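PDB 4ZNM: C-domain type II peptide synthetase from Streptomyces globisporus, which belongs to the condensation-domain family of nonribosomal peptide synthetases, whose members share the fold of the CoA-dependent acyltransferases. Local coordinates for residues V410-H415 with A443-V448. Residues are numbered along the deposited sequence; the frame is centred on the assembly and turned at random.
Sequences VLWSIH and ADYLDV
Trp412 and Tyr445 meet because their first torsions send two long aromatic side chains across the gap from opposite sides. On the strand, CG of Trp412 stands anti to the carbonyl carbon (chi1 -58°), and the indole reaches out toward the helix with its six-membered ring leading. On the helix, Tyr445 has CG anti to its own backbone N (chi1 174°), which sends the phenol back toward the sheet. The two side chains run antiparallel and overlap alongside, so the far rim of the indole comes up to the root of the tyrosine: CH2 of Trp412 lies 3.7 Å from CB of Tyr445, and CZ3 of Trp412 is 4.0 Å from both CG and CD2 of Tyr445. The tyrosine ring and the six-membered ring of the indole lie inclined at 55°, with centroids 5.2 Å apart. This is van der Waals packing, and with the CA atoms of Trp412 and Tyr445 10.9 Å apart, the backbones stay well separated and the two side chains span the gap. The polar end of Tyr445 is satisfied beyond the pair, its OH hydrogen-bonding to the carbonyl O of Met272 on helix 268-284, which also supplies Ala275 and Leu279 against Tyr445. Around the indole, Tyr276 of that same helix and Phe441, one turn before Tyr445 on helix 435-454, each form an edge-to-face ring pair, and Phe371 of strand 366-373 also meets it, so that Trp412 sits in a buried cluster of aromatic rings. Strand 410-416 runs between the parallel strand 366-373 and the antiparallel strand 422-429 of a mixed sheet, and helices 268-284 and 435-454 both pack on the face that carries Trp412 and Ile414, an alpha/beta layer within the condensation domain.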
loop_
_atom_site.group_PDB
_atom_site.type_symbol
_atom_site.label_atom_id
_atom_site.label_comp_id
_atom_site.label_asym_id
_atom_site.label_seq_id
_atom_site.Cartn_x
_atom_site.Cartn_y
_atom_site.Cartn_z
ATOM N N VAL A 410 -6.664 10.605 -2.802
ATOM C CA VAL A 410 -6.503 9.783 -4.005
ATOM C C VAL A 410 -5.197 9.026 -3.844
ATOM O O VAL A 410 -4.201 9.598 -3.388
ATOM C CB VAL A 410 -6.493 10.654 -5.269
ATOM C CG1 VAL A 410 -6.196 9.844 -6.498
ATOM C CG2 VAL A 410 -7.819 11.371 -5.412
ATOM N N LEU A 411 -5.190 7.741 -4.172
ATOM C CA LEU A 411 -3.981 6.978 -4.009
ATOM C C LEU A 411 -3.620 6.224 -5.295
ATOM O O LEU A 411 -4.425 5.454 -5.831
ATOM C CB LEU A 411 -4.119 6.011 -2.860
ATOM C CG LEU A 411 -2.964 5.053 -2.643
ATOM C CD1 LEU A 411 -1.764 5.845 -2.284
ATOM C CD2 LEU A 411 -3.283 4.078 -1.537
ATOM N N TRP A 412 -2.405 6.467 -5.781
ATOM C CA TRP A 412 -1.826 5.647 -6.851
ATOM C C TRP A 412 -0.886 4.661 -6.215
ATOM O O TRP A 412 0.003 5.041 -5.469
ATOM C CB TRP A 412 -1.054 6.475 -7.863
ATOM C CG TRP A 412 -1.782 7.533 -8.546
ATOM C CD1 TRP A 412 -2.187 8.706 -8.016
ATOM C CD2 TRP A 412 -2.146 7.564 -9.928
ATOM N NE1 TRP A 412 -2.808 9.461 -8.974
ATOM C CE2 TRP A 412 -2.790 8.779 -10.156
ATOM C CE3 TRP A 412 -1.983 6.672 -10.991
ATOM C CZ2 TRP A 412 -3.290 9.136 -11.416
ATOM C CZ3 TRP A 412 -2.478 7.019 -12.223
ATOM C CH2 TRP A 412 -3.111 8.241 -12.429
ATOM N N SER A 413 -1.071 3.389 -6.525
ATOM C CA SER A 413 -0.301 2.302 -5.929
ATOM C C SER A 413 0.271 1.434 -7.059
ATOM O O SER A 413 -0.489 0.756 -7.746
ATOM C CB SER A 413 -1.199 1.479 -4.996
ATOM O OG SER A 413 -0.491 0.416 -4.374
ATOM N N ILE A 414 1.591 1.487 -7.249
ATOM C CA ILE A 414 2.270 0.806 -8.346
ATOM C C ILE A 414 3.095 -0.365 -7.826
ATOM O O ILE A 414 4.011 -0.140 -7.029
ATOM C CB ILE A 414 3.223 1.743 -9.097
ATOM C CG1 ILE A 414 2.557 3.084 -9.426
ATOM C CG2 ILE A 414 3.749 1.067 -10.343
ATOM C CD1 ILE A 414 1.443 2.993 -10.378
ATOM N N HIS A 415 2.837 -1.591 -8.297
ATOM C CA HIS A 415 3.768 -2.688 -8.046
ATOM C C HIS A 415 4.703 -2.856 -9.234
ATOM O O HIS A 415 4.263 -3.041 -10.355
ATOM C CB HIS A 415 3.047 -4.013 -7.768
ATOM C CG HIS A 415 3.981 -5.166 -7.607
ATOM N ND1 HIS A 415 4.100 -6.169 -8.550
ATOM C CD2 HIS A 415 4.879 -5.452 -6.636
ATOM C CE1 HIS A 415 5.018 -7.031 -8.154
ATOM N NE2 HIS A 415 5.507 -6.620 -6.996
ATOM N N ALA A 443 -6.037 7.499 -17.815
ATOM C CA ALA A 443 -5.686 7.398 -19.226
ATOM C C ALA A 443 -4.713 8.512 -19.627
ATOM O O ALA A 443 -3.831 8.287 -20.450
ATOM C CB ALA A 443 -6.921 7.433 -20.085
ATOM N N ASP A 444 -4.873 9.699 -19.041
ATOM C CA ASP A 444 -3.947 10.816 -19.263
ATOM C C ASP A 444 -2.549 10.489 -18.741
ATOM O O ASP A 444 -1.531 10.842 -19.353
ATOM C CB ASP A 444 -4.441 12.092 -18.574
ATOM C CG ASP A 444 -5.700 12.678 -19.212
ATOM O OD1 ASP A 444 -6.072 12.297 -20.344
ATOM O OD2 ASP A 444 -6.326 13.535 -18.555
ATOM N N TYR A 445 -2.499 9.855 -17.581
ATOM C CA TYR A 445 -1.215 9.442 -17.012
ATOM C C TYR A 445 -0.502 8.432 -17.924
ATOM O O TYR A 445 0.694 8.569 -18.181
ATOM C CB TYR A 445 -1.365 8.835 -15.597
ATOM C CG TYR A 445 -0.045 8.288 -15.073
ATOM C CD1 TYR A 445 0.940 9.135 -14.593
ATOM C CD2 TYR A 445 0.232 6.943 -15.112
ATOM C CE1 TYR A 445 2.168 8.667 -14.149
ATOM C CE2 TYR A 445 1.472 6.448 -14.672
ATOM C CZ TYR A 445 2.440 7.315 -14.195
ATOM O OH TYR A 445 3.668 6.833 -13.751
ATOM N N LEU A 446 -1.208 7.424 -18.417
ATOM C CA LEU A 446 -0.537 6.399 -19.217
ATOM C C LEU A 446 -0.019 6.993 -20.526
ATOM O O LEU A 446 1.041 6.589 -21.045
ATOM C CB LEU A 446 -1.470 5.204 -19.491
ATOM C CG LEU A 446 -1.754 4.403 -18.224
ATOM C CD1 LEU A 446 -2.841 3.317 -18.446
ATOM C CD2 LEU A 446 -0.477 3.768 -17.677
ATOM N N ASP A 447 -0.750 7.972 -21.043
ATOM C CA ASP A 447 -0.332 8.666 -22.262
ATOM C C ASP A 447 0.903 9.555 -21.991
ATOM O O ASP A 447 1.847 9.569 -22.780
ATOM C CB ASP A 447 -1.492 9.516 -22.828
ATOM C CG ASP A 447 -1.129 10.209 -24.134
ATOM O OD1 ASP A 447 -1.056 9.507 -25.167
ATOM O OD2 ASP A 447 -0.925 11.451 -24.115
ATOM N N VAL A 448 0.900 10.293 -20.880
ATOM C CA VAL A 448 2.060 11.129 -20.527
ATOM C C VAL A 448 3.303 10.240 -20.414
ATOM O O VAL A 448 4.363 10.533 -20.998
ATOM C CB VAL A 448 1.814 11.904 -19.224
ATOM C CG1 VAL A 448 3.120 12.395 -18.608
ATOM C CG2 VAL A 448 0.899 13.077 -19.485
#